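Local coordinates for fat acid-binding protein (Eubacterium ventriosum, PDB 3NYI) that binds stearic acid and, as a member of the DegV family, probably serves as a fatty-acid-binding protein, at residues P29-F34 with Y39-V44; V8-C13 with S97-S102; S161-F166 with K225-E230; E251-V256 with V262-E267. One frame throughout, in Å; residues are numbered along the deposited sequence.

Contact 1 of 4, residues P29-F34 with Y39-V44; sequences PLSVSF and YYRDGV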
# COMPACT_ATOMS: atom_id res chain seq x y z
N PRO A 29 5.75 10.50 -6.08
CA PRO A 29 4.63 10.90 -5.22
C PRO A 29 3.27 11.07 -5.91
O PRO A 29 3.18 11.63 -7.01
CB PRO A 29 5.07 12.26 -4.66
CG PRO A 29 6.24 12.70 -5.46
CD PRO A 29 6.68 11.60 -6.37
N LEU A 30 2.21 10.63 -5.23
CA LEU A 30 0.87 11.10 -5.57
C LEU A 30 0.69 12.47 -4.93
O LEU A 30 1.56 12.93 -4.19
CB LEU A 30 -0.20 10.10 -5.09
CG LEU A 30 -0.41 8.96 -6.11
CD1 LEU A 30 0.67 7.87 -6.00
CD2 LEU A 30 -1.81 8.35 -5.95
N SER A 31 -0.43 13.14 -5.22
CA SER A 31 -0.70 14.44 -4.61
C SER A 31 -2.02 14.43 -3.85
O SER A 31 -2.89 13.59 -4.09
CB SER A 31 -0.71 15.56 -5.67
OG SER A 31 0.58 15.66 -6.25
N VAL A 32 -2.13 15.35 -2.90
CA VAL A 32 -3.38 15.55 -2.17
C VAL A 32 -3.80 17.02 -2.24
O VAL A 32 -2.96 17.91 -2.33
CB VAL A 32 -3.24 15.08 -0.72
CG1 VAL A 32 -2.10 15.81 -0.02
CG2 VAL A 32 -4.54 15.28 0.03
N SER A 33 -5.11 17.26 -2.23
CA SER A 33 -5.65 18.62 -2.21
C SER A 33 -6.76 18.71 -1.17
O SER A 33 -7.57 17.80 -1.04
CB SER A 33 -6.21 19.05 -3.57
OG SER A 33 -6.83 20.34 -3.47
N PHE A 34 -6.78 19.81 -0.43
CA PHE A 34 -7.82 20.03 0.56
C PHE A 34 -8.96 20.90 0.04
O PHE A 34 -10.09 20.79 0.52
CB PHE A 34 -7.21 20.61 1.84
CG PHE A 34 -6.15 19.73 2.42
CD1 PHE A 34 -6.51 18.59 3.12
CD2 PHE A 34 -4.81 20.00 2.20
CE1 PHE A 34 -5.54 17.75 3.63
CE2 PHE A 34 -3.84 19.16 2.71
CZ PHE A 34 -4.21 18.02 3.42
N TYR A 39 -2.81 21.42 -5.11
CA TYR A 39 -2.35 20.07 -4.77
C TYR A 39 -0.92 20.08 -4.25
O TYR A 39 -0.09 20.90 -4.67
CB TYR A 39 -2.44 19.15 -5.99
CG TYR A 39 -3.83 18.68 -6.29
CD1 TYR A 39 -4.78 19.56 -6.82
CD2 TYR A 39 -4.21 17.36 -6.06
CE1 TYR A 39 -6.07 19.13 -7.11
CE2 TYR A 39 -5.50 16.92 -6.34
CZ TYR A 39 -6.42 17.81 -6.86
OH TYR A 39 -7.70 17.38 -7.13
N TYR A 40 -0.64 19.14 -3.35
CA TYR A 40 0.66 18.98 -2.70
C TYR A 40 1.16 17.56 -2.86
O TYR A 40 0.44 16.62 -2.52
CB TYR A 40 0.53 19.27 -1.20
CG TYR A 40 -0.04 20.63 -0.92
CD1 TYR A 40 0.74 21.77 -1.12
CD2 TYR A 40 -1.35 20.79 -0.48
CE1 TYR A 40 0.23 23.02 -0.89
CE2 TYR A 40 -1.86 22.04 -0.24
CZ TYR A 40 -1.06 23.15 -0.45
OH TYR A 40 -1.56 24.41 -0.23
N ARG A 41 2.38 17.41 -3.37
CA ARG A 41 2.99 16.10 -3.53
C ARG A 41 3.26 15.42 -2.20
O ARG A 41 3.91 15.97 -1.31
CB ARG A 41 4.25 16.18 -4.40
CG ARG A 41 3.96 16.51 -5.85
CD ARG A 41 5.23 16.87 -6.60
NE ARG A 41 5.96 17.89 -5.86
CZ ARG A 41 7.21 18.26 -6.13
NH1 ARG A 41 7.89 17.68 -7.12
NH2 ARG A 41 7.79 19.20 -5.39
N ASP A 42 2.72 14.20 -2.09
CA ASP A 42 2.79 13.36 -0.90
C ASP A 42 4.21 13.27 -0.36
O ASP A 42 5.12 12.81 -1.04
CB ASP A 42 2.24 11.97 -1.30
CG ASP A 42 2.29 10.94 -0.18
OD1 ASP A 42 2.66 11.28 0.97
OD2 ASP A 42 1.95 9.75 -0.48
N GLY A 43 4.41 13.70 0.87
CA GLY A 43 5.71 13.56 1.50
C GLY A 43 6.73 14.61 1.07
O GLY A 43 7.71 14.83 1.77
N VAL A 44 6.50 15.25 -0.08
CA VAL A 44 7.44 16.24 -0.60
C VAL A 44 6.98 17.66 -0.28
O VAL A 44 7.72 18.43 0.34
CB VAL A 44 7.67 16.10 -2.13
CG1 VAL A 44 8.55 17.23 -2.65
CG2 VAL A 44 8.27 14.73 -2.46
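S33 CB sits squarely over one face of the Y39 ring, 3.3 Å from the ring centroid and only 2° off the ring normal, a well-centred CH-pi contact. S31 CB lies at the edge of the same ring, near its plane, 4.0 Å from Y39 CD2. On the sheet face opposite Y39, Y40 CE2 reaches the edge of the F34 ring, 4.3 Å from F34 CD2. The strand backbone places S33 CB over the ring; chi1 of 175° puts only OG anti to the backbone N, where it bonds to T38 O.

The backbones form a beta hairpin of strands 25-33 and 39-41. V32 and Y40 make its antiparallel hydrogen-bonded pair, V32 N to Y40 O at 2.9 Å and Y40 N to V32 O at 2.8 Å, followed by S31 and R41 as a non-hydrogen-bonded pair. Beyond the strands D42 N adds a nearly straight bond to L30 O, 2.7 Å long with 168° at the hydrogen. S31 OG packs on the aliphatic start of R41, 3.5 Å from R41 CG, while the guanidinium turns off to a salt bridge with D45. P29 CB rests on D42 O, and its CG meets V44 CG2. S11 OG bonds to both D42 OD2 and L30 N, and the side chain of L30 touches the bound stearic acid.

Contact 2 of 4, residues V8-C13 with S97-S102; sequences VSDSAC and SGSYNS. With STE (stearic acid), chain C.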
# COMPACT_ATOMS: atom_id res chain seq x y z
N VAL A 8 11.59 1.45 -8.30
CA VAL A 8 10.77 2.64 -8.13
C VAL A 8 9.35 2.24 -7.69
O VAL A 8 8.86 1.17 -8.07
CB VAL A 8 10.70 3.46 -9.45
CG1 VAL A 8 9.91 4.77 -9.27
CG2 VAL A 8 12.12 3.73 -9.99
N SER A 9 8.72 3.06 -6.87
CA SER A 9 7.31 2.85 -6.52
C SER A 9 6.62 4.19 -6.41
O SER A 9 7.29 5.21 -6.20
CB SER A 9 7.19 2.10 -5.19
OG SER A 9 5.82 1.91 -4.82
N ASP A 10 5.30 4.21 -6.58
CA ASP A 10 4.53 5.40 -6.26
C ASP A 10 4.39 5.47 -4.75
O ASP A 10 4.65 4.48 -4.04
CB ASP A 10 3.18 5.46 -7.01
CG ASP A 10 2.21 4.35 -6.60
OD1 ASP A 10 2.33 3.85 -5.47
OD2 ASP A 10 1.31 4.01 -7.41
N SER A 11 4.00 6.62 -4.24
CA SER A 11 4.05 6.84 -2.79
C SER A 11 2.98 6.09 -2.00
O SER A 11 2.93 6.19 -0.78
CB SER A 11 3.98 8.34 -2.46
OG SER A 11 2.81 8.92 -3.00
N ALA A 12 2.14 5.32 -2.69
CA ALA A 12 1.10 4.57 -1.99
C ALA A 12 1.68 3.43 -1.15
O ALA A 12 0.99 2.90 -0.28
CB ALA A 12 0.04 4.01 -2.97
N CYS A 13 2.93 3.05 -1.41
CA CYS A 13 3.54 1.90 -0.72
C CYS A 13 3.86 2.19 0.76
O CYS A 13 3.97 1.27 1.58
CB CYS A 13 4.80 1.43 -1.45
SG CYS A 13 6.23 2.59 -1.29
N SER A 97 -6.52 3.34 -8.87
CA SER A 97 -5.86 4.55 -9.35
C SER A 97 -5.35 4.37 -10.76
O SER A 97 -5.01 3.27 -11.16
CB SER A 97 -4.67 4.89 -8.43
OG SER A 97 -3.92 5.98 -8.93
N GLY A 98 -5.26 5.47 -11.50
CA GLY A 98 -4.63 5.43 -12.81
C GLY A 98 -3.12 5.59 -12.75
O GLY A 98 -2.48 5.79 -13.78
N SER A 99 -2.54 5.49 -11.56
CA SER A 99 -1.09 5.58 -11.39
C SER A 99 -0.32 4.65 -12.34
O SER A 99 0.63 5.06 -12.99
CB SER A 99 -0.72 5.30 -9.92
OG SER A 99 0.68 5.36 -9.74
N TYR A 100 -0.72 3.38 -12.40
CA TYR A 100 -0.08 2.42 -13.28
C TYR A 100 -0.07 2.91 -14.72
O TYR A 100 0.95 2.81 -15.42
CB TYR A 100 -0.82 1.06 -13.19
CG TYR A 100 -0.41 0.05 -14.22
CD1 TYR A 100 0.73 -0.74 -14.05
CD2 TYR A 100 -1.18 -0.16 -15.37
CE1 TYR A 100 1.10 -1.68 -14.99
CE2 TYR A 100 -0.82 -1.11 -16.32
CZ TYR A 100 0.32 -1.86 -16.13
OH TYR A 100 0.68 -2.81 -17.06
N ASN A 101 -1.20 3.42 -15.19
CA ASN A 101 -1.24 3.83 -16.58
C ASN A 101 -0.46 5.11 -16.87
O ASN A 101 -0.01 5.31 -18.00
CB ASN A 101 -2.68 3.89 -17.10
CG ASN A 101 -3.15 2.52 -17.60
OD1 ASN A 101 -2.64 1.99 -18.59
ND2 ASN A 101 -4.09 1.94 -16.89
N SER A 102 -0.27 5.95 -15.86
CA SER A 102 0.66 7.08 -16.02
C SER A 102 2.07 6.56 -16.22
O SER A 102 2.82 7.05 -17.06
CB SER A 102 0.63 8.02 -14.81
OG SER A 102 -0.63 8.62 -14.70
C1 STE C . -5.53 8.52 -7.05
O1 STE C . -5.29 8.10 -8.14
O2 STE C . -6.17 9.53 -6.94
C2 STE C . -5.22 7.64 -5.81
C3 STE C . -6.50 6.91 -5.34
C4 STE C . -6.21 6.13 -4.03
C5 STE C . -7.38 5.19 -3.67
C6 STE C . -7.08 4.47 -2.33
C7 STE C . -8.28 3.60 -1.88
C8 STE C . -7.86 2.78 -0.63
C9 STE C . -9.02 1.91 -0.11
C10 STE C . -8.56 1.19 1.18
C11 STE C . -7.65 0.03 0.80
C12 STE C . -6.30 -0.04 1.56
C13 STE C . -6.29 0.66 2.93
C14 STE C . -5.60 -0.32 3.91
C15 STE C . -5.17 0.40 5.21
C16 STE C . -4.85 -0.67 6.28
C17 STE C . -3.37 -1.11 6.15
C18 STE C . -2.97 -2.05 7.32
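D10 and S99 meet through a single hydrogen bond, S99 OG to D10 OD2 at 2.8 Å, and the two segments bury just 67 Å² against each other. The hydroxyl comes in on the anti lone pair of OD2, the side away from OD1. S99 OG lies anti to its own backbone N (chi1 179°), which aims it across the gap. Each end of this buried link has one further partner, I92 N for D10 OD2 and Y73 OH for S99 OG.

Two local turns order the backbone around it. A12 N meets D10 OD1 at 3.2 Å from above the carboxylate plane, 44° out of it, in an Asx turn; Q131 NE2 also bonds OD1. S99 N reaches S97 OG at 3.0 Å in an ST turn.

One bond goes to the ligand: S97 OG donates to O1 of the stearic acid at 2.6 Å, and T65 OG1 also holds the fatty acid. The nearby helix start probably favours a negative headgroup here.

In the fold, strand 6-10 ends at D10 between its parallel neighbours 25-33 and 87-91. G98 is the N-cap of helix 99-113, and helix 70-81 brings Y73 up to both D10 and S102.

Contact 3 of 4, residues S161-F166 with K225-E230; sequences SARIFF and KKYLDE. With STE (stearic acid), chain C.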
# COMPACT_ATOMS: atom_id res chain seq x y z
N SER A 161 -1.01 -14.08 -3.11
CA SER A 161 -0.97 -14.50 -1.71
C SER A 161 -1.15 -13.32 -0.77
O SER A 161 -1.48 -13.51 0.40
CB SER A 161 0.36 -15.19 -1.38
OG SER A 161 1.40 -14.22 -1.19
N ALA A 162 -0.93 -12.09 -1.27
CA ALA A 162 -0.98 -10.93 -0.41
C ALA A 162 -2.39 -10.66 0.12
O ALA A 162 -3.38 -10.80 -0.61
CB ALA A 162 -0.44 -9.65 -1.17
N ARG A 163 -2.48 -10.24 1.38
CA ARG A 163 -3.77 -9.82 1.95
C ARG A 163 -3.58 -8.63 2.87
O ARG A 163 -2.59 -8.56 3.60
CB ARG A 163 -4.39 -10.92 2.82
CG ARG A 163 -4.80 -12.21 2.11
CD ARG A 163 -5.97 -11.95 1.16
NE ARG A 163 -6.47 -13.21 0.61
CZ ARG A 163 -5.94 -13.82 -0.44
NH1 ARG A 163 -4.90 -13.27 -1.07
NH2 ARG A 163 -6.45 -14.97 -0.86
N ILE A 164 -4.55 -7.72 2.89
CA ILE A 164 -4.63 -6.77 3.99
C ILE A 164 -5.90 -7.07 4.75
O ILE A 164 -6.96 -7.26 4.15
CB ILE A 164 -4.72 -5.28 3.54
CG1 ILE A 164 -3.62 -4.93 2.55
CG2 ILE A 164 -4.62 -4.37 4.78
CD1 ILE A 164 -3.67 -3.45 2.05
N PHE A 165 -5.80 -7.09 6.08
CA PHE A 165 -6.96 -7.24 6.94
C PHE A 165 -7.02 -6.00 7.82
O PHE A 165 -6.07 -5.71 8.53
CB PHE A 165 -6.79 -8.49 7.82
CG PHE A 165 -6.62 -9.75 7.04
CD1 PHE A 165 -7.71 -10.35 6.43
CD2 PHE A 165 -5.36 -10.32 6.87
CE1 PHE A 165 -7.56 -11.53 5.68
CE2 PHE A 165 -5.20 -11.49 6.13
CZ PHE A 165 -6.31 -12.09 5.53
N PHE A 166 -8.11 -5.26 7.75
CA PHE A 166 -8.11 -3.97 8.44
C PHE A 166 -9.49 -3.45 8.76
O PHE A 166 -10.50 -4.00 8.31
CB PHE A 166 -7.32 -2.92 7.65
CG PHE A 166 -7.94 -2.50 6.34
CD1 PHE A 166 -8.50 -1.23 6.20
CD2 PHE A 166 -7.92 -3.35 5.23
CE1 PHE A 166 -9.05 -0.80 4.98
CE2 PHE A 166 -8.48 -2.93 4.00
CZ PHE A 166 -9.03 -1.64 3.88
N LYS A 225 -6.20 -14.67 11.06
CA LYS A 225 -5.75 -15.94 11.64
C LYS A 225 -6.26 -17.13 10.83
O LYS A 225 -5.52 -18.07 10.55
CB LYS A 225 -6.18 -16.06 13.09
CG LYS A 225 -5.73 -17.40 13.74
CD LYS A 225 -6.10 -17.49 15.21
CE LYS A 225 -5.90 -18.92 15.75
NZ LYS A 225 -4.60 -19.50 15.31
N LYS A 226 -7.53 -17.05 10.43
CA LYS A 226 -8.14 -18.05 9.57
C LYS A 226 -7.38 -18.20 8.25
O LYS A 226 -7.11 -19.31 7.80
CB LYS A 226 -9.61 -17.69 9.32
CG LYS A 226 -10.32 -18.61 8.33
CD LYS A 226 -11.75 -18.14 8.08
CE LYS A 226 -12.50 -19.11 7.17
NZ LYS A 226 -12.57 -20.47 7.78
N TYR A 227 -7.05 -17.09 7.61
CA TYR A 227 -6.31 -17.14 6.36
C TYR A 227 -4.90 -17.72 6.55
O TYR A 227 -4.45 -18.56 5.76
CB TYR A 227 -6.21 -15.73 5.76
CG TYR A 227 -5.38 -15.67 4.51
CD1 TYR A 227 -5.91 -16.11 3.30
CD2 TYR A 227 -4.08 -15.19 4.53
CE1 TYR A 227 -5.16 -16.07 2.13
CE2 TYR A 227 -3.31 -15.13 3.35
CZ TYR A 227 -3.86 -15.58 2.16
OH TYR A 227 -3.13 -15.53 0.98
N LEU A 228 -4.21 -17.27 7.59
CA LEU A 228 -2.85 -17.77 7.83
C LEU A 228 -2.86 -19.26 8.18
O LEU A 228 -2.02 -20.02 7.69
CB LEU A 228 -2.13 -16.96 8.91
CG LEU A 228 -1.79 -15.53 8.46
CD1 LEU A 228 -1.28 -14.70 9.63
CD2 LEU A 228 -0.76 -15.56 7.32
N ASP A 229 -3.81 -19.67 9.00
CA ASP A 229 -3.91 -21.08 9.38
C ASP A 229 -4.20 -21.97 8.18
O ASP A 229 -3.63 -23.06 8.05
CB ASP A 229 -4.96 -21.27 10.46
CG ASP A 229 -4.51 -20.68 11.79
OD1 ASP A 229 -3.33 -20.28 11.87
OD2 ASP A 229 -5.34 -20.61 12.72
N GLU A 230 -5.06 -21.51 7.28
CA GLU A 230 -5.37 -22.25 6.07
C GLU A 230 -4.14 -22.43 5.19
O GLU A 230 -3.96 -23.49 4.60
CB GLU A 230 -6.48 -21.58 5.26
CG GLU A 230 -7.87 -21.70 5.88
CD GLU A 230 -8.91 -20.84 5.17
OE1 GLU A 230 -8.54 -20.05 4.27
OE2 GLU A 230 -10.10 -20.95 5.53
C1 STE C . -5.53 8.52 -7.05
O1 STE C . -5.29 8.10 -8.14
O2 STE C . -6.17 9.53 -6.94
C2 STE C . -5.22 7.64 -5.81
C3 STE C . -6.50 6.91 -5.34
C4 STE C . -6.21 6.13 -4.03
C5 STE C . -7.38 5.19 -3.67
C6 STE C . -7.08 4.47 -2.33
C7 STE C . -8.28 3.60 -1.88
C8 STE C . -7.86 2.78 -0.63
C9 STE C . -9.02 1.91 -0.11
C10 STE C . -8.56 1.19 1.18
C11 STE C . -7.65 0.03 0.80
C12 STE C . -6.30 -0.04 1.56
C13 STE C . -6.29 0.66 2.93
C14 STE C . -5.60 -0.32 3.91
C15 STE C . -5.17 0.40 5.21
C16 STE C . -4.85 -0.67 6.28
C17 STE C . -3.37 -1.11 6.15
C18 STE C . -2.97 -2.05 7.32
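R163 lays its CG over one face of the Y227 ring, while its guanidinium continues past the rim toward the hydroxyl end. The CG makes a CH-pi contact 3.6 Å from the Y227 centroid, offset toward the rim. A bend at chi2 (-67°) takes the guanidinium to the CE1 and OH border of the ring, where Y227 CE1 lies over one of its faces and 3.4 Å from R163 NH2. The two planes are 39° apart, too tilted for a parallel stack. R163 NH1 is fixed by A162 O at 2.9 Å, a partner lying in the guanidinium plane, and by A160 O.

Beyond the arginine, Y227 OH donates to S161 O at 2.7 Å in a bent approach, 119° at the carbonyl oxygen, with the donor tilted from the carbonyl plane. At the other end of the tyrosine, F165 CZ packs on Y227 CB at 3.6 Å, and Y227 CD2 lies at the edge of the phenylalanine ring, in its plane.

This is helix-on-sheet packing in an alpha/beta domain: helix 213-231 covers the face of strand 163-167 that carries R163 and F165. V289 of neighbouring strand 285-291 also touches Y227. I164 and F166 point to the other face, where the fatty acid tail lies. Stearic acid C14 sits over the centre of the F166 ring, 3.5 Å above its plane, and I164 CG2 is 3.8 Å from stearic acid C17 near the tail end.

Contact 4 of 4, residues E251-V256 with V262-E267; sequences EFMKEV and VKLDSE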
# COMPACT_ATOMS: atom_id res chain seq x y z
N GLU A 251 0.51 -0.94 20.17
CA GLU A 251 -0.23 -1.86 21.01
C GLU A 251 -0.88 -2.93 20.13
O GLU A 251 -0.94 -4.10 20.50
CB GLU A 251 -1.31 -1.11 21.80
CG GLU A 251 -2.16 -2.00 22.70
CD GLU A 251 -3.41 -1.30 23.23
OE1 GLU A 251 -4.11 -0.64 22.43
OE2 GLU A 251 -3.70 -1.43 24.44
N PHE A 252 -1.38 -2.52 18.98
CA PHE A 252 -1.96 -3.48 18.05
C PHE A 252 -0.91 -4.50 17.62
O PHE A 252 -1.21 -5.69 17.51
CB PHE A 252 -2.59 -2.77 16.84
CG PHE A 252 -3.31 -3.71 15.91
CD1 PHE A 252 -4.43 -4.40 16.34
CD2 PHE A 252 -2.86 -3.90 14.60
CE1 PHE A 252 -5.10 -5.28 15.49
CE2 PHE A 252 -3.52 -4.78 13.75
CZ PHE A 252 -4.64 -5.47 14.19
N MSE A 253 0.32 -4.04 17.39
CA MSE A 253 1.38 -4.94 16.97
C MSE A 253 1.59 -6.04 18.00
O MSE A 253 1.96 -7.15 17.65
CB MSE A 253 2.70 -4.21 16.77
CG MSE A 253 2.69 -3.19 15.65
SE MSE A 253 4.35 -2.18 15.61
CE MSE A 253 3.74 -0.69 14.47
N LYS A 254 1.38 -5.71 19.27
CA LYS A 254 1.56 -6.69 20.32
C LYS A 254 0.44 -7.73 20.27
O LYS A 254 0.68 -8.92 20.42
CB LYS A 254 1.61 -6.01 21.70
CG LYS A 254 2.89 -5.21 21.93
CD LYS A 254 2.88 -4.54 23.30
CE LYS A 254 4.22 -3.88 23.61
NZ LYS A 254 4.25 -3.25 24.96
N GLU A 255 -0.78 -7.25 20.04
CA GLU A 255 -1.94 -8.13 19.91
C GLU A 255 -1.80 -9.06 18.72
O GLU A 255 -2.19 -10.23 18.78
CB GLU A 255 -3.23 -7.32 19.75
CG GLU A 255 -3.52 -6.35 20.88
CD GLU A 255 -4.62 -5.36 20.52
OE1 GLU A 255 -5.51 -5.71 19.71
OE2 GLU A 255 -4.58 -4.22 21.04
N VAL A 256 -1.25 -8.54 17.62
CA VAL A 256 -1.03 -9.36 16.43
C VAL A 256 -0.06 -10.50 16.72
O VAL A 256 -0.32 -11.66 16.41
CB VAL A 256 -0.50 -8.53 15.24
CG1 VAL A 256 -0.06 -9.43 14.09
CG2 VAL A 256 -1.55 -7.51 14.77
N VAL A 262 3.26 -14.92 15.86
CA VAL A 262 4.31 -14.62 14.91
C VAL A 262 5.13 -13.45 15.42
O VAL A 262 4.76 -12.79 16.38
CB VAL A 262 3.72 -14.24 13.53
CG1 VAL A 262 2.85 -15.37 13.01
CG2 VAL A 262 2.92 -12.94 13.63
N LYS A 263 6.25 -13.21 14.76
CA LYS A 263 7.01 -11.99 15.00
C LYS A 263 6.89 -11.14 13.74
O LYS A 263 7.16 -11.61 12.64
CB LYS A 263 8.47 -12.32 15.30
CG LYS A 263 8.72 -12.69 16.76
CD LYS A 263 8.85 -11.44 17.62
CE LYS A 263 8.82 -11.77 19.11
NZ LYS A 263 7.46 -12.18 19.56
N LEU A 264 6.48 -9.89 13.91
CA LEU A 264 6.31 -9.01 12.75
C LEU A 264 7.63 -8.76 12.04
O LEU A 264 8.69 -8.73 12.67
CB LEU A 264 5.72 -7.66 13.18
CG LEU A 264 4.34 -7.71 13.85
CD1 LEU A 264 3.91 -6.28 14.22
CD2 LEU A 264 3.32 -8.37 12.93
N ASP A 265 7.58 -8.59 10.72
CA ASP A 265 8.75 -8.09 10.02
C ASP A 265 8.70 -6.57 10.06
O ASP A 265 7.96 -5.95 9.30
CB ASP A 265 8.81 -8.61 8.59
CG ASP A 265 9.64 -9.88 8.48
OD1 ASP A 265 10.67 -9.86 7.78
OD2 ASP A 265 9.26 -10.90 9.12
N SER A 266 9.48 -5.99 10.96
CA SER A 266 9.31 -4.58 11.30
C SER A 266 9.72 -3.64 10.18
O SER A 266 9.26 -2.50 10.12
CB SER A 266 10.07 -4.25 12.59
OG SER A 266 11.43 -4.61 12.47
N GLU A 267 10.59 -4.10 9.28
CA GLU A 267 11.04 -3.26 8.18
C GLU A 267 9.87 -2.78 7.33
O GLU A 267 9.90 -1.67 6.79
CB GLU A 267 12.05 -3.99 7.29
CG GLU A 267 13.50 -3.80 7.69
CD GLU A 267 14.45 -4.01 6.51
OE1 GLU A 267 15.21 -3.08 6.19
OE2 GLU A 267 14.42 -5.11 5.91
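V256 N bonds to F252 O at 2.9 Å, and the helical turn closed by this bond presents the side chain of V256 to L264. No hydrogen bond passes between 251-256 and 262-267. The contact is apolar, buries 180 Å² in all, and is carried mainly by the two methyl branches of L264.

These branches divide the helix surface between them. L264 CD2 meets V256 CG1 at 3.7 Å. L264 CD1 lies 3.5 Å from M253 CB and 3.6 Å from M253 CG, so it rests on the root of the selenomethionine. The leucine crosses both partners at about a right angle. Its CD1 is the far end of an extended chain (chi2 180°), which explains why this branch gets to a helix whose M253 CA is still 7.7 Å from L264 CA. Beyond CG the selenomethionine runs on extended, taking its selenium away from the leucine. The other methyl of V256, CG2, lies over one face of the F252 ring, 3.5 Å above its plane and offset toward the rim. V262 adds a marginal contact, its CG2 4.5 Å from V256 O.

L264 N is bonded to E257 OE2, so the helix also holds the backbone of the returning loop. Helix 246-260 lies between strand 236-242 and the parallel strand 270-271 in a beta-alpha-beta crossover, and 262-267 is part of the loop back to the sheet. L264 thus sits between M253 and V256 of the helix and V238 and V240 of strand 236-242, while L221 of helix 213-231 touches V256.

Contacts 1 and 2 share the sheet that contains neighbouring strands 6-10 and 25-33. Their centres are 13 Å apart, and S11 joins them directly; along the chain, both segments of contact 1 fall between the two of contact 2. Contacts 3 and 4 follow, in that order. Contact 3 includes strand 163-167 of the second sheet, and contact 4 lies in the helix and loop linking strands 236-242 and 270-271 of it. Their centres are 14 Å apart without touching. Contacts 2 and 3 lie on opposite sides of the chain's centre, 24 Å between centres, yet both touch the stearic acid, head at contact 2 and tail at contact 3. The ligand therefore spans the two sheet-containing halves of the protein.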